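Local coordinates for protein carboxylic ester hydrolase (Aspergillus niger, PDB 7K4O) that hydrolyses carboxylic esters as a serine esterase of the tannase family, probably releasing gallic acid from tannins, at residues I14-I25 against L160-V169. Residues are numbered along the deposited sequence; the frame is centred on the assembly and turned at random.
Sequences IVKAALPPSEFI and LIGKALTRNV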
loop_
_atom_site.group_PDB
_atom_site.type_symbol
_atom_site.label_atom_id
_atom_site.label_comp_id
_atom_site.label_asym_id
_atom_site.label_seq_id
_atom_site.Cartn_x
_atom_site.Cartn_y
_atom_site.Cartn_z
ATOM N N ILE A 14 -29.863 -19.669 6.936
ATOM C CA ILE A 14 -30.083 -18.301 6.371
ATOM C C ILE A 14 -28.973 -18.014 5.346
ATOM O O ILE A 14 -29.260 -17.552 4.221
ATOM C CB ILE A 14 -30.144 -17.239 7.471
ATOM C CG1 ILE A 14 -31.436 -17.398 8.279
ATOM C CG2 ILE A 14 -29.966 -15.858 6.885
ATOM C CD1 ILE A 14 -32.699 -16.966 7.548
ATOM N N VAL A 15 -27.742 -18.328 5.692
ATOM C CA VAL A 15 -26.609 -17.985 4.777
ATOM C C VAL A 15 -26.634 -18.897 3.563
ATOM O O VAL A 15 -26.467 -18.420 2.407
ATOM C CB VAL A 15 -25.280 -18.038 5.528
ATOM C CG1 VAL A 15 -24.113 -17.986 4.566
ATOM C CG2 VAL A 15 -25.206 -16.933 6.526
ATOM N N LYS A 16 -26.889 -20.191 3.729
ATOM C CA LYS A 16 -26.932 -21.087 2.567
ATOM C C LYS A 16 -28.024 -20.644 1.592
ATOM O O LYS A 16 -27.789 -20.664 0.363
ATOM C CB LYS A 16 -27.221 -22.524 3.008
ATOM C CG LYS A 16 -26.027 -23.263 3.551
ATOM C CD LYS A 16 -26.398 -24.657 4.059
ATOM C CE LYS A 16 -25.258 -25.298 4.819
ATOM N NZ LYS A 16 -25.596 -26.711 5.133
ATOM N N ALA A 17 -29.166 -20.178 2.100
ATOM C CA ALA A 17 -30.291 -19.779 1.239
ATOM C C ALA A 17 -29.934 -18.466 0.518
ATOM O O ALA A 17 -30.521 -18.237 -0.540
ATOM C CB ALA A 17 -31.577 -19.634 2.032
ATOM N N ALA A 18 -29.016 -17.647 1.046
ATOM C CA ALA A 18 -28.677 -16.335 0.434
ATOM C C ALA A 18 -27.476 -16.454 -0.533
ATOM O O ALA A 18 -27.176 -15.498 -1.261
ATOM C CB ALA A 18 -28.336 -15.371 1.530
ATOM N N LEU A 19 -26.741 -17.563 -0.512
ATOM C CA LEU A 19 -25.582 -17.648 -1.430
ATOM C C LEU A 19 -26.082 -17.560 -2.864
ATOM O O LEU A 19 -27.120 -18.095 -3.226
ATOM C CB LEU A 19 -24.865 -18.977 -1.231
ATOM C CG LEU A 19 -23.971 -19.075 -0.017
ATOM C CD1 LEU A 19 -23.587 -20.551 0.132
ATOM C CD2 LEU A 19 -22.766 -18.166 -0.138
ATOM N N PRO A 20 -25.313 -16.920 -3.778
ATOM C CA PRO A 20 -25.629 -17.033 -5.185
ATOM C C PRO A 20 -25.471 -18.500 -5.571
ATOM O O PRO A 20 -24.634 -19.221 -5.013
ATOM C CB PRO A 20 -24.605 -16.129 -5.860
ATOM C CG PRO A 20 -23.446 -16.119 -4.896
ATOM C CD PRO A 20 -24.049 -16.235 -3.509
ATOM N N PRO A 21 -26.197 -18.935 -6.596
ATOM C CA PRO A 21 -26.032 -20.295 -7.087
ATOM C C PRO A 21 -24.682 -20.545 -7.778
ATOM O O PRO A 21 -24.113 -19.634 -8.359
ATOM C CB PRO A 21 -27.156 -20.435 -8.127
ATOM C CG PRO A 21 -27.466 -19.027 -8.589
ATOM C CD PRO A 21 -27.105 -18.121 -7.420
ATOM N N SER A 22 -24.242 -21.797 -7.771
ATOM C CA SER A 22 -23.135 -22.229 -8.659
ATOM C C SER A 22 -23.448 -21.819 -10.119
ATOM O O SER A 22 -24.623 -21.776 -10.571
ATOM C CB SER A 22 -22.842 -23.703 -8.492
ATOM O OG SER A 22 -22.374 -23.987 -7.193
ATOM N N GLU A 23 -22.403 -21.444 -10.843
ATOM C CA GLU A 23 -22.408 -20.944 -12.237
ATOM C C GLU A 23 -23.052 -19.578 -12.362
ATOM O O GLU A 23 -23.157 -19.087 -13.500
ATOM C CB GLU A 23 -22.961 -21.977 -13.224
ATOM C CG GLU A 23 -22.345 -23.327 -13.018
ATOM C CD GLU A 23 -20.827 -23.390 -13.263
ATOM O OE1 GLU A 23 -20.305 -22.532 -14.036
ATOM O OE2 GLU A 23 -20.187 -24.319 -12.729
ATOM N N PHE A 24 -23.266 -18.866 -11.256
ATOM C CA PHE A 24 -23.700 -17.449 -11.392
ATOM C C PHE A 24 -22.535 -16.682 -12.051
ATOM O O PHE A 24 -22.754 -15.701 -12.722
ATOM C CB PHE A 24 -24.255 -16.903 -10.085
ATOM C CG PHE A 24 -23.284 -16.058 -9.328
ATOM C CD1 PHE A 24 -22.255 -16.644 -8.625
ATOM C CD2 PHE A 24 -23.388 -14.688 -9.340
ATOM C CE1 PHE A 24 -21.346 -15.863 -7.940
ATOM C CE2 PHE A 24 -22.485 -13.910 -8.650
ATOM C CZ PHE A 24 -21.473 -14.500 -7.949
ATOM N N ILE A 25 -21.319 -17.068 -11.698
ATOM C CA ILE A 25 -20.104 -16.773 -12.511
ATOM C C ILE A 25 -19.818 -18.088 -13.243
ATOM O O ILE A 25 -19.544 -19.092 -12.534
ATOM C CB ILE A 25 -18.899 -16.347 -11.655
ATOM C CG1 ILE A 25 -19.170 -15.107 -10.797
ATOM C CG2 ILE A 25 -17.677 -16.118 -12.541
ATOM C CD1 ILE A 25 -18.149 -14.929 -9.729
ATOM N N LEU A 160 -17.882 -10.096 -6.543
ATOM C CA LEU A 160 -19.115 -10.594 -7.204
ATOM C C LEU A 160 -19.894 -11.465 -6.227
ATOM O O LEU A 160 -21.110 -11.295 -6.101
ATOM C CB LEU A 160 -18.754 -11.364 -8.458
ATOM C CG LEU A 160 -18.280 -10.501 -9.615
ATOM C CD1 LEU A 160 -17.653 -11.356 -10.718
ATOM C CD2 LEU A 160 -19.447 -9.718 -10.184
ATOM N N ILE A 161 -19.229 -12.409 -5.570
ATOM C CA ILE A 161 -19.923 -13.360 -4.657
ATOM C C ILE A 161 -20.435 -12.625 -3.406
ATOM O O ILE A 161 -21.618 -12.841 -3.013
ATOM C CB ILE A 161 -19.013 -14.529 -4.282
ATOM C CG1 ILE A 161 -18.713 -15.362 -5.502
ATOM C CG2 ILE A 161 -19.636 -15.327 -3.161
ATOM C CD1 ILE A 161 -17.540 -16.314 -5.296
ATOM N N GLY A 162 -19.601 -11.816 -2.790
ATOM C CA GLY A 162 -19.928 -11.123 -1.534
ATOM C C GLY A 162 -21.066 -10.139 -1.702
ATOM O O GLY A 162 -21.973 -10.090 -0.867
ATOM N N LYS A 163 -21.055 -9.385 -2.794
ATOM C CA LYS A 163 -22.142 -8.410 -3.051
ATOM C C LYS A 163 -23.458 -9.168 -3.263
ATOM O O LYS A 163 -24.473 -8.704 -2.755
ATOM C CB LYS A 163 -21.807 -7.474 -4.201
ATOM C CG LYS A 163 -20.676 -6.517 -3.860
ATOM C CD LYS A 163 -20.064 -5.814 -5.068
ATOM C CE LYS A 163 -21.043 -4.971 -5.833
ATOM N NZ LYS A 163 -20.428 -4.407 -7.066
ATOM N N ALA A 164 -23.463 -10.269 -3.975
ATOM C CA ALA A 164 -24.692 -11.026 -4.224
ATOM C C ALA A 164 -25.208 -11.599 -2.888
ATOM O O ALA A 164 -26.425 -11.534 -2.647
ATOM C CB ALA A 164 -24.499 -12.108 -5.242
ATOM N N LEU A 165 -24.332 -12.193 -2.078
ATOM C CA LEU A 165 -24.723 -12.756 -0.763
ATOM C C LEU A 165 -25.342 -11.635 0.098
ATOM O O LEU A 165 -26.399 -11.860 0.734
ATOM C CB LEU A 165 -23.510 -13.357 -0.056
ATOM C CG LEU A 165 -23.760 -13.723 1.411
ATOM C CD1 LEU A 165 -24.766 -14.839 1.501
ATOM C CD2 LEU A 165 -22.461 -14.110 2.091
ATOM N N THR A 166 -24.712 -10.472 0.129
ATOM C CA THR A 166 -25.125 -9.315 0.975
ATOM C C THR A 166 -26.510 -8.876 0.504
ATOM O O THR A 166 -27.406 -8.719 1.370
ATOM C CB THR A 166 -24.137 -8.169 0.840
ATOM O OG1 THR A 166 -22.854 -8.573 1.338
ATOM C CG2 THR A 166 -24.598 -6.916 1.565
ATOM N N ARG A 167 -26.734 -8.710 -0.808
ATOM C CA ARG A 167 -28.097 -8.324 -1.291
ATOM C C ARG A 167 -29.144 -9.349 -0.870
ATOM O O ARG A 167 -30.255 -8.943 -0.405
ATOM C CB ARG A 167 -28.167 -8.209 -2.806
ATOM C CG ARG A 167 -27.497 -6.967 -3.336
ATOM C CD ARG A 167 -27.751 -6.966 -4.852
ATOM N NE ARG A 167 -27.409 -5.631 -5.290
ATOM C CZ ARG A 167 -28.215 -4.576 -5.193
ATOM N NH1 ARG A 167 -27.769 -3.394 -5.578
ATOM N NH2 ARG A 167 -29.433 -4.712 -4.696
ATOM N N ASN A 168 -28.828 -10.621 -0.994
ATOM C CA ASN A 168 -29.817 -11.684 -0.698
ATOM C C ASN A 168 -30.085 -11.749 0.805
ATOM O O ASN A 168 -31.269 -11.842 1.206
ATOM C CB ASN A 168 -29.383 -13.026 -1.238
ATOM C CG ASN A 168 -29.314 -13.097 -2.751
ATOM O OD1 ASN A 168 -30.024 -12.345 -3.415
ATOM N ND2 ASN A 168 -28.474 -13.984 -3.289
ATOM N N VAL A 169 -29.058 -11.705 1.639
ATOM C CA VAL A 169 -29.203 -12.044 3.069
ATOM C C VAL A 169 -29.951 -10.935 3.797
ATOM O O VAL A 169 -30.724 -11.262 4.715
ATOM C CB VAL A 169 -27.854 -12.431 3.691
ATOM C CG1 VAL A 169 -27.096 -11.219 4.079
ATOM C CG2 VAL A 169 -28.067 -13.389 4.864
#
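Largely apolar packing, pinned by one side-chain-to-backbone hydrogen bond, lays the end of N-terminal helix 12-18 and the loop after it along the last turns of helix 144-169, in the alpha/beta-hydrolase fold of this tannase-family esterase. The contact lies at the periphery, its centre about 29 Å from the centre of the chain. The axes of 14-18 and 160-169 come within 9.0 Å of each other, with 118° between their N-to-C directions. Ala18 points its methyl at the long helix, where it sits between Leu165 CD1, 3.6 Å from Ala18 CB, and the CB of Val169. At the outer end Ile14 CG2 meets Val169 CG2, the two side chains crossing at about a right angle. Val15 and Leu19 reach the same CD1 of Leu165 more loosely, and their side chains also touch Val35 of strand 28-47, which joins this part of the contact to the edge strand of the sheet. After Leu19 the chain runs on in extended form and Pro20 sets its CB 4.1 Å from Ala164 CB. A type II turn from Pro21 to Phe24 then brings the phenyl ring back: Pro20 CB lies over the centre of one face, Ile25 CG1 against the opposite face nearer the rim, and the edge is turned to the helix, where Phe24 CE1 is 3.6 Å from Ile161 CG1 and Phe24 CZ is 3.7 Å from Leu160 O. Beyond the ring, Ile25 CD1 rests on Leu160 CD1. The polar pin is Asn168: with CG anti to its own carbonyl carbon (chi1 -66°), its amide is carried to the end of the short helix, where ND2 donates to Ala18 O at 2.8 Å, nearly straight at 165°, with the oxygen in the amide plane but the nitrogen above the plane of the Ala18 carbonyl.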